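Local coordinates for protein alpha-L-rhamnosidase (Klebsiella oxytoca, PDB 4XHC) that hydrolyses terminal alpha-L-rhamnose residues from rhamnosides as a family 78 glycoside hydrolase, and holds rhamnose in its pocket, at residues R244-D249 with T299-Y304; D281-A286 with D303-F308. All coordinates share one frame; numbering follows the deposited sequence.

Contact 1. Residues R244-D249 with T299-Y304; sequences RLWLGD and TFLFDY. With RAM (alpha-L-rhamnopyranose), chain C.
O4 of the bound rhamnose is gripped by both segments at once: Tyr304 OH donates to RAM O4 at 2.6 Å, and RAM O4 in turn donates to Asp249 OD1 at the same length. The other carboxylate oxygen, Asp249 OD2, takes the neighbouring hydroxyl RAM O3 at 2.8 Å, so one aspartate spans two adjacent hydroxyls of the sugar. Tyrosine and aspartate are thus joined through the ligand; their own closest atoms, Asp249 OD1 and Tyr304 OH, stand 3.8 Å apart. RAM O4 lies in the plane of the tyrosine ring, at its hydroxyl edge.

Trp246 forms the floor under the sugar. One face of its indole is covered by the rhamnose, with RAM C5 3.4 Å above the plane and displaced toward the rim. With CG beside the backbone N (chi1 -72°), the indole is carried toward 299-304, where Trp246 CE3 comes within 3.7 Å of Tyr304 CE2.

The tyrosine ring is sandwiched. Gly248 lies against one face, its CA 3.7 Å from the Tyr304 ring centroid and 15° off the normal, a CH-pi contact. On the opposite face Leu301 CD1 sits toward the rim. The bare backbone of Gly248 lets Tyr304 lie flat on the first turn of helix 247-259. Behind the ring, Leu247 CB packs on Tyr304 CB.

Glu506, Tyr518, His528 and Trp361 supply further hydrogen bonds to the rhamnose. Trp246 sits at the N-cap position of helix 247-259 and Leu301 at that of helix 302-319, so the contact joins the starts of two helices of the catalytic domain, consistent with the (alpha/alpha)6 barrel of family GH78. The short, weakly bonded strand 245-246 leads into the first and runs antiparallel to strand 287-289.

Contact 2. Residues D281-A286 with D303-F308; sequences DGMVSA and DYSLFF. With RAM (alpha-L-rhamnopyranose), chain C.
Val284 faces helix 302-319, and its two methyls divide the work. CG2 sits over the backbone of Ser305, with Val284 CG2 3.7 Å from Ser305 CA, while CG1 reaches one turn further along the helix, approaching Phe308 CD1 obliquely. Met283 comes in alongside: its CG is anti to the backbone N (chi1 -165°) and the chain stays extended beyond it, which brings the terminal methyl to the serine, Met283 CE lying 3.6 Å from Ser305 CB. The serine is therefore flanked by both neighbours, and its hydroxyl bonds to Gln335, which also binds Val284 N and Gly282 O. One glutamine thus ties the loop to the helix. At the other end, Ala286 meets Tyr304 at the ring edge, with Ala286 O 3.8 Å from Tyr304 CD2 and near the ring plane.

Before this run of packing the loop turns at Asp281, whose OD1 accepts from Met283 N in an Asx turn at 3.2 Å. The loop connects strand 277-279 to strand 287-289 and lies across the early turns of helix 302-319, with helix 322-340 packing on Met283 and Phe308.

Overall arrangement
Contacts 1 and 2 lie with their centres about 7 Å apart in the catalytic six-hairpin glycosidase domain, and both use helix 302-319. Along the chain, 244-249 comes first, then 281-286, then 299-308, whose residues Asp303 and Tyr304 belong to both contacts. The loop residue Ala286 bridges the two: its N probably hydrogen-bonds to Thr299 O and its O probably accepts from Leu247 N, both at 3.0 Å. Contact 1 lines the rhamnose pocket, and contact 2 packs behind it on the same helix. Tyr304, common to both, connects the packing of the 281-286 loop to the pocket.

Contact 1. Residues R244-D249 with T299-Y304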
ATOM      1  N   ARG A 244      21.692  -7.895  -1.968  1.00 51.47           N
ATOM      2  CA  ARG A 244      22.146  -8.896  -2.909  1.00 52.21           C
ATOM      3  C   ARG A 244      23.623  -9.208  -2.771  1.00 52.05           C
ATOM      4  O   ARG A 244      24.433  -8.339  -2.442  1.00 52.01           O
ATOM      5  CB  ARG A 244      21.868  -8.378  -4.317  1.00 54.48           C
ATOM      6  CG  ARG A 244      21.947  -9.440  -5.382  1.00 56.41           C
ATOM      7  CD  ARG A 244      21.016  -9.152  -6.547  1.00 57.37           C
ATOM      8  NE  ARG A 244      21.586  -8.248  -7.544  1.00 56.73           N
ATOM      9  CZ  ARG A 244      21.064  -7.083  -7.914  1.00 59.25           C
ATOM     10  NH1 ARG A 244      19.937  -6.619  -7.369  1.00 62.88           N
ATOM     11  NH2 ARG A 244      21.678  -6.368  -8.841  1.00 58.26           N
ATOM     12  N   LEU A 245      23.968 -10.456  -3.064  1.00 53.28           N
ATOM     13  CA  LEU A 245      25.351 -10.934  -3.021  1.00 52.76           C
ATOM     14  C   LEU A 245      26.144 -10.535  -4.265  1.00 50.92           C
ATOM     15  O   LEU A 245      25.837 -10.992  -5.360  1.00 50.91           O
ATOM     16  CB  LEU A 245      25.338 -12.461  -2.898  1.00 56.12           C
ATOM     17  CG  LEU A 245      26.667 -13.217  -2.885  1.00 58.63           C
ATOM     18  CD1 LEU A 245      27.523 -12.816  -1.690  1.00 58.80           C
ATOM     19  CD2 LEU A 245      26.407 -14.717  -2.880  1.00 60.51           C
ATOM     20  N   TRP A 246      27.161  -9.687  -4.090  1.00 50.24           N
ATOM     21  CA  TRP A 246      28.106  -9.318  -5.170  1.00 49.67           C
ATOM     22  C   TRP A 246      29.514  -9.798  -4.819  1.00 49.71           C
ATOM     23  O   TRP A 246      29.902  -9.816  -3.650  1.00 50.10           O
ATOM     24  CB  TRP A 246      28.167  -7.798  -5.370  1.00 48.34           C
ATOM     25  CG  TRP A 246      26.966  -7.147  -6.000  1.00 48.02           C
ATOM     26  CD1 TRP A 246      25.784  -6.850  -5.392  1.00 49.59           C
ATOM     27  CD2 TRP A 246      26.857  -6.651  -7.336  1.00 46.93           C
ATOM     28  NE1 TRP A 246      24.938  -6.223  -6.274  1.00 48.85           N
ATOM     29  CE2 TRP A 246      25.574  -6.085  -7.474  1.00 47.40           C
ATOM     30  CE3 TRP A 246      27.715  -6.635  -8.436  1.00 47.40           C
ATOM     31  CZ2 TRP A 246      25.125  -5.511  -8.668  1.00 47.23           C
ATOM     32  CZ3 TRP A 246      27.264  -6.069  -9.630  1.00 47.37           C
ATOM     33  CH2 TRP A 246      25.984  -5.513  -9.730  1.00 47.23           C
ATOM     34  N   LEU A 247      30.305 -10.141  -5.827  1.00 49.68           N
ATOM     35  CA  LEU A 247      31.599 -10.779  -5.570  1.00 49.74           C
ATOM     36  C   LEU A 247      32.653  -9.824  -4.998  1.00 47.26           C
ATOM     37  O   LEU A 247      33.404 -10.197  -4.113  1.00 46.88           O
ATOM     38  CB  LEU A 247      32.132 -11.472  -6.825  1.00 51.28           C
ATOM     39  CG  LEU A 247      32.465 -12.946  -6.572  1.00 53.04           C
ATOM     40  CD1 LEU A 247      32.497 -13.734  -7.874  1.00 54.24           C
ATOM     41  CD2 LEU A 247      33.770 -13.089  -5.805  1.00 52.72           C
ATOM     42  N   GLY A 248      32.709  -8.598  -5.495  1.00 45.97           N
ATOM     43  CA  GLY A 248      33.662  -7.618  -4.979  1.00 45.97           C
ATOM     44  C   GLY A 248      33.397  -7.329  -3.516  1.00 46.76           C
ATOM     45  O   GLY A 248      34.334  -7.239  -2.706  1.00 46.01           O
ATOM     46  N   ASP A 249      32.110  -7.190  -3.183  1.00 47.47           N
ATOM     47  CA  ASP A 249      31.677  -6.904  -1.818  1.00 48.45           C
ATOM     48  C   ASP A 249      31.990  -8.089  -0.900  1.00 50.23           C
ATOM     49  O   ASP A 249      32.577  -7.925   0.170  1.00 50.00           O
ATOM     50  CB  ASP A 249      30.180  -6.568  -1.789  1.00 48.65           C
ATOM     51  CG  ASP A 249      29.838  -5.329  -2.612  1.00 48.81           C
ATOM     52  OD1 ASP A 249      30.040  -5.361  -3.841  1.00 47.86           O
ATOM     53  OD2 ASP A 249      29.361  -4.324  -2.034  1.00 49.76           O
ATOM     54  N   THR A 299      25.210 -10.095 -15.628  1.00 49.63           N
ATOM     55  CA  THR A 299      26.164  -8.987 -15.567  1.00 50.28           C
ATOM     56  C   THR A 299      27.520  -9.583 -15.270  1.00 49.48           C
ATOM     57  O   THR A 299      27.670 -10.315 -14.294  1.00 51.06           O
ATOM     58  CB  THR A 299      25.798  -8.005 -14.436  1.00 49.95           C
ATOM     59  OG1 THR A 299      24.535  -7.405 -14.723  1.00 50.69           O
ATOM     60  CG2 THR A 299      26.847  -6.911 -14.279  1.00 48.82           C
ATOM     61  N   PHE A 300      28.506  -9.292 -16.111  1.00 49.23           N
ATOM     62  CA  PHE A 300      29.816  -9.928 -15.988  1.00 47.93           C
ATOM     63  C   PHE A 300      30.903  -8.879 -15.949  1.00 46.37           C
ATOM     64  O   PHE A 300      30.985  -8.057 -16.841  1.00 45.19           O
ATOM     65  CB  PHE A 300      30.023 -10.915 -17.135  1.00 48.20           C
ATOM     66  CG  PHE A 300      29.007 -12.015 -17.144  1.00 49.47           C
ATOM     67  CD1 PHE A 300      29.167 -13.131 -16.325  1.00 49.29           C
ATOM     68  CD2 PHE A 300      27.863 -11.917 -17.931  1.00 49.71           C
ATOM     69  CE1 PHE A 300      28.218 -14.140 -16.309  1.00 50.15           C
ATOM     70  CE2 PHE A 300      26.915 -12.927 -17.922  1.00 51.08           C
ATOM     71  CZ  PHE A 300      27.087 -14.036 -17.107  1.00 51.01           C
ATOM     72  N   LEU A 301      31.727  -8.936 -14.902  1.00 46.30           N
ATOM     73  CA  LEU A 301      32.800  -7.980 -14.673  1.00 45.85           C
ATOM     74  C   LEU A 301      34.174  -8.664 -14.580  1.00 46.51           C
ATOM     75  O   LEU A 301      34.368  -9.630 -13.849  1.00 49.45           O
ATOM     76  CB  LEU A 301      32.515  -7.181 -13.403  1.00 44.82           C
ATOM     77  CG  LEU A 301      31.352  -6.178 -13.488  1.00 45.04           C
ATOM     78  CD1 LEU A 301      30.910  -5.742 -12.102  1.00 44.03           C
ATOM     79  CD2 LEU A 301      31.709  -4.955 -14.328  1.00 46.30           C
ATOM     80  N   PHE A 302      35.129  -8.149 -15.340  1.00 47.44           N
ATOM     81  CA  PHE A 302      36.487  -8.681 -15.385  1.00 46.47           C
ATOM     82  C   PHE A 302      37.071  -8.863 -13.987  1.00 46.41           C
ATOM     83  O   PHE A 302      37.602  -9.930 -13.675  1.00 47.37           O
ATOM     84  CB  PHE A 302      37.346  -7.730 -16.208  1.00 45.91           C
ATOM     85  CG  PHE A 302      38.773  -8.179 -16.415  1.00 47.40           C
ATOM     86  CD1 PHE A 302      39.105  -9.066 -17.435  1.00 47.73           C
ATOM     87  CD2 PHE A 302      39.796  -7.644 -15.639  1.00 46.92           C
ATOM     88  CE1 PHE A 302      40.421  -9.436 -17.657  1.00 48.53           C
ATOM     89  CE2 PHE A 302      41.108  -8.021 -15.848  1.00 47.94           C
ATOM     90  CZ  PHE A 302      41.423  -8.916 -16.859  1.00 49.13           C
ATOM     91  N   ASP A 303      36.953  -7.836 -13.145  1.00 45.80           N
ATOM     92  CA  ASP A 303      37.593  -7.854 -11.824  1.00 46.38           C
ATOM     93  C   ASP A 303      36.874  -8.757 -10.830  1.00 46.38           C
ATOM     94  O   ASP A 303      37.515  -9.545 -10.130  1.00 46.28           O
ATOM     95  CB  ASP A 303      37.822  -6.435 -11.239  1.00 46.91           C
ATOM     96  CG  ASP A 303      36.555  -5.575 -11.165  1.00 48.15           C
ATOM     97  OD1 ASP A 303      35.590  -5.800 -11.935  1.00 48.93           O
ATOM     98  OD2 ASP A 303      36.554  -4.614 -10.361  1.00 48.42           O
ATOM     99  N   TYR A 304      35.549  -8.660 -10.786  1.00 46.19           N
ATOM    100  CA  TYR A 304      34.748  -9.492  -9.888  1.00 45.59           C
ATOM    101  C   TYR A 304      34.889 -10.986 -10.186  1.00 47.46           C
ATOM    102  O   TYR A 304      34.900 -11.806  -9.267  1.00 50.19           O
ATOM    103  CB  TYR A 304      33.274  -9.074  -9.944  1.00 45.27           C
ATOM    104  CG  TYR A 304      32.943  -7.844  -9.128  1.00 43.72           C
ATOM    105  CD1 TYR A 304      33.913  -6.887  -8.843  1.00 42.69           C
ATOM    106  CD2 TYR A 304      31.655  -7.622  -8.667  1.00 42.84           C
ATOM    107  CE1 TYR A 304      33.616  -5.771  -8.100  1.00 42.67           C
ATOM    108  CE2 TYR A 304      31.354  -6.492  -7.934  1.00 42.21           C
ATOM    109  CZ  TYR A 304      32.340  -5.574  -7.659  1.00 41.70           C
ATOM    110  OH  TYR A 304      32.070  -4.449  -6.923  1.00 42.64           O
TER
HETATM  111  C1  RAM C 900      26.649  -1.364  -7.125  1.00 42.92           C
HETATM  112  C2  RAM C 900      26.849  -1.575  -5.637  1.00 43.00           C
HETATM  113  C3  RAM C 900      27.630  -2.849  -5.376  1.00 44.08           C
HETATM  114  C4  RAM C 900      28.765  -2.956  -6.380  1.00 44.03           C
HETATM  115  C5  RAM C 900      28.173  -3.165  -7.764  1.00 45.45           C
HETATM  116  C6  RAM C 900      29.009  -2.569  -8.868  1.00 47.24           C
HETATM  117  O1  RAM C 900      25.365  -0.921  -7.325  1.00 43.00           O
HETATM  118  O2  RAM C 900      27.605  -0.469  -5.171  1.00 43.68           O
HETATM  119  O3  RAM C 900      28.157  -2.859  -4.048  1.00 46.08           O
HETATM  120  O4  RAM C 900      29.601  -4.054  -6.067  1.00 43.03           O
HETATM  121  O5  RAM C 900      26.857  -2.577  -7.839  1.00 45.97           O

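Contact 2. Residues D281-A286 with D303-F308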
ATOM      1  N   ASP A 281      30.275 -20.576 -20.875  1.00 67.15           N
ATOM      2  CA  ASP A 281      31.730 -20.693 -21.038  1.00 66.80           C
ATOM      3  C   ASP A 281      32.493 -20.777 -19.707  1.00 64.60           C
ATOM      4  O   ASP A 281      33.720 -20.808 -19.708  1.00 64.24           O
ATOM      5  CB  ASP A 281      32.277 -19.538 -21.892  1.00 66.49           C
ATOM      6  CG  ASP A 281      32.279 -18.201 -21.160  1.00 65.41           C
ATOM      7  OD1 ASP A 281      31.628 -18.068 -20.098  1.00 64.34           O
ATOM      8  OD2 ASP A 281      32.943 -17.268 -21.651  1.00 65.02           O
ATOM      9  N   GLY A 282      31.776 -20.789 -18.584  1.00 63.26           N
ATOM     10  CA  GLY A 282      32.381 -20.981 -17.265  1.00 61.38           C
ATOM     11  C   GLY A 282      32.626 -19.727 -16.432  1.00 58.57           C
ATOM     12  O   GLY A 282      33.025 -19.842 -15.281  1.00 57.88           O
ATOM     13  N   MET A 283      32.399 -18.537 -16.988  1.00 57.25           N
ATOM     14  CA  MET A 283      32.603 -17.292 -16.223  1.00 58.15           C
ATOM     15  C   MET A 283      31.536 -17.060 -15.148  1.00 55.31           C
ATOM     16  O   MET A 283      30.338 -17.168 -15.408  1.00 55.39           O
ATOM     17  CB  MET A 283      32.646 -16.059 -17.143  1.00 60.19           C
ATOM     18  CG  MET A 283      33.217 -14.815 -16.463  1.00 59.12           C
ATOM     19  SD  MET A 283      33.292 -13.420 -17.590  1.00 63.10           S
ATOM     20  CE  MET A 283      33.838 -12.079 -16.525  1.00 59.91           C
ATOM     21  N   VAL A 284      31.986 -16.711 -13.950  1.00 52.72           N
ATOM     22  CA  VAL A 284      31.082 -16.426 -12.850  1.00 53.44           C
ATOM     23  C   VAL A 284      30.483 -15.028 -13.007  1.00 52.29           C
ATOM     24  O   VAL A 284      31.112 -14.132 -13.569  1.00 53.70           O
ATOM     25  CB  VAL A 284      31.769 -16.544 -11.467  1.00 52.88           C
ATOM     26  CG1 VAL A 284      32.374 -17.922 -11.276  1.00 52.98           C
ATOM     27  CG2 VAL A 284      32.820 -15.463 -11.280  1.00 52.55           C
ATOM     28  N   SER A 285      29.252 -14.868 -12.533  1.00 51.55           N
ATOM     29  CA  SER A 285      28.560 -13.594 -12.602  1.00 51.18           C
ATOM     30  C   SER A 285      29.082 -12.622 -11.561  1.00 48.99           C
ATOM     31  O   SER A 285      29.772 -13.008 -10.617  1.00 50.41           O
ATOM     32  CB  SER A 285      27.059 -13.808 -12.427  1.00 52.51           C
ATOM     33  OG  SER A 285      26.593 -14.702 -13.422  1.00 55.69           O
ATOM     34  N   ALA A 286      28.748 -11.354 -11.746  1.00 47.03           N
ATOM     35  CA  ALA A 286      29.147 -10.322 -10.810  1.00 46.56           C
ATOM     36  C   ALA A 286      28.338 -10.429  -9.520  1.00 46.51           C
ATOM     37  O   ALA A 286      28.846 -10.107  -8.440  1.00 44.23           O
ATOM     38  CB  ALA A 286      28.971  -8.950 -11.430  1.00 46.48           C
ATOM     39  N   ASP A 303      36.953  -7.836 -13.145  1.00 45.80           N
ATOM     40  CA  ASP A 303      37.593  -7.854 -11.824  1.00 46.38           C
ATOM     41  C   ASP A 303      36.874  -8.757 -10.830  1.00 46.38           C
ATOM     42  O   ASP A 303      37.515  -9.545 -10.130  1.00 46.28           O
ATOM     43  CB  ASP A 303      37.822  -6.435 -11.239  1.00 46.91           C
ATOM     44  CG  ASP A 303      36.555  -5.575 -11.165  1.00 48.15           C
ATOM     45  OD1 ASP A 303      35.590  -5.800 -11.935  1.00 48.93           O
ATOM     46  OD2 ASP A 303      36.554  -4.614 -10.361  1.00 48.42           O
ATOM     47  N   TYR A 304      35.549  -8.660 -10.786  1.00 46.19           N
ATOM     48  CA  TYR A 304      34.748  -9.492  -9.888  1.00 45.59           C
ATOM     49  C   TYR A 304      34.889 -10.986 -10.186  1.00 47.46           C
ATOM     50  O   TYR A 304      34.900 -11.806  -9.267  1.00 50.19           O
ATOM     51  CB  TYR A 304      33.274  -9.074  -9.944  1.00 45.27           C
ATOM     52  CG  TYR A 304      32.943  -7.844  -9.128  1.00 43.72           C
ATOM     53  CD1 TYR A 304      33.913  -6.887  -8.843  1.00 42.69           C
ATOM     54  CD2 TYR A 304      31.655  -7.622  -8.667  1.00 42.84           C
ATOM     55  CE1 TYR A 304      33.616  -5.771  -8.100  1.00 42.67           C
ATOM     56  CE2 TYR A 304      31.354  -6.492  -7.934  1.00 42.21           C
ATOM     57  CZ  TYR A 304      32.340  -5.574  -7.659  1.00 41.70           C
ATOM     58  OH  TYR A 304      32.070  -4.449  -6.923  1.00 42.64           O
ATOM     59  N   SER A 305      35.008 -11.338 -11.462  1.00 47.19           N
ATOM     60  CA  SER A 305      35.276 -12.725 -11.841  1.00 49.09           C
ATOM     61  C   SER A 305      36.608 -13.204 -11.261  1.00 47.86           C
ATOM     62  O   SER A 305      36.667 -14.232 -10.604  1.00 46.51           O
ATOM     63  CB  SER A 305      35.274 -12.891 -13.368  1.00 49.89           C
ATOM     64  OG  SER A 305      35.991 -14.049 -13.745  1.00 50.26           O
ATOM     65  N   LEU A 306      37.665 -12.435 -11.496  1.00 47.48           N
ATOM     66  CA  LEU A 306      38.982 -12.768 -10.962  1.00 47.60           C
ATOM     67  C   LEU A 306      39.022 -12.823  -9.436  1.00 47.07           C
ATOM     68  O   LEU A 306      39.836 -13.545  -8.872  1.00 48.45           O
ATOM     69  CB  LEU A 306      40.027 -11.768 -11.447  1.00 47.56           C
ATOM     70  CG  LEU A 306      40.454 -11.946 -12.898  1.00 50.02           C
ATOM     71  CD1 LEU A 306      41.054 -10.660 -13.444  1.00 50.43           C
ATOM     72  CD2 LEU A 306      41.429 -13.109 -13.036  1.00 51.77           C
ATOM     73  N   PHE A 307      38.155 -12.060  -8.770  1.00 46.13           N
ATOM     74  CA  PHE A 307      38.137 -12.037  -7.313  1.00 46.40           C
ATOM     75  C   PHE A 307      37.652 -13.351  -6.718  1.00 46.59           C
ATOM     76  O   PHE A 307      37.915 -13.622  -5.548  1.00 47.29           O
ATOM     77  CB  PHE A 307      37.289 -10.882  -6.761  1.00 46.65           C
ATOM     78  CG  PHE A 307      37.894  -9.509  -6.950  1.00 45.99           C
ATOM     79  CD1 PHE A 307      39.262  -9.304  -6.906  1.00 46.75           C
ATOM     80  CD2 PHE A 307      37.069  -8.408  -7.122  1.00 46.79           C
ATOM     81  CE1 PHE A 307      39.793  -8.034  -7.074  1.00 47.85           C
ATOM     82  CE2 PHE A 307      37.592  -7.134  -7.280  1.00 46.48           C
ATOM     83  CZ  PHE A 307      38.957  -6.947  -7.260  1.00 46.67           C
ATOM     84  N   PHE A 308      36.972 -14.170  -7.509  1.00 46.20           N
ATOM     85  CA  PHE A 308      36.655 -15.519  -7.070  1.00 49.33           C
ATOM     86  C   PHE A 308      37.920 -16.232  -6.583  1.00 52.34           C
ATOM     87  O   PHE A 308      37.897 -16.946  -5.574  1.00 55.09           O
ATOM     88  CB  PHE A 308      36.008 -16.324  -8.197  1.00 50.18           C
ATOM     89  CG  PHE A 308      35.472 -17.656  -7.755  1.00 51.45           C
ATOM     90  CD1 PHE A 308      34.177 -17.767  -7.266  1.00 51.77           C
ATOM     91  CD2 PHE A 308      36.264 -18.797  -7.812  1.00 52.27           C
ATOM     92  CE1 PHE A 308      33.683 -18.994  -6.851  1.00 53.03           C
ATOM     93  CE2 PHE A 308      35.775 -20.023  -7.397  1.00 53.20           C
ATOM     94  CZ  PHE A 308      34.483 -20.123  -6.919  1.00 53.51           C
TER
HETATM   95  C1  RAM C 900      26.649  -1.364  -7.125  1.00 42.92           C
HETATM   96  C2  RAM C 900      26.849  -1.575  -5.637  1.00 43.00           C
HETATM   97  C3  RAM C 900      27.630  -2.849  -5.376  1.00 44.08           C
HETATM   98  C4  RAM C 900      28.765  -2.956  -6.380  1.00 44.03           C
HETATM   99  C5  RAM C 900      28.173  -3.165  -7.764  1.00 45.45           C
HETATM  100  C6  RAM C 900      29.009  -2.569  -8.868  1.00 47.24           C
HETATM  101  O1  RAM C 900      25.365  -0.921  -7.325  1.00 43.00           O
HETATM  102  O2  RAM C 900      27.605  -0.469  -5.171  1.00 43.68           O
HETATM  103  O3  RAM C 900      28.157  -2.859  -4.048  1.00 46.08           O
HETATM  104  O4  RAM C 900      29.601  -4.054  -6.067  1.00 43.03           O
HETATM  105  O5  RAM C 900      26.857  -2.577  -7.839  1.00 45.97           O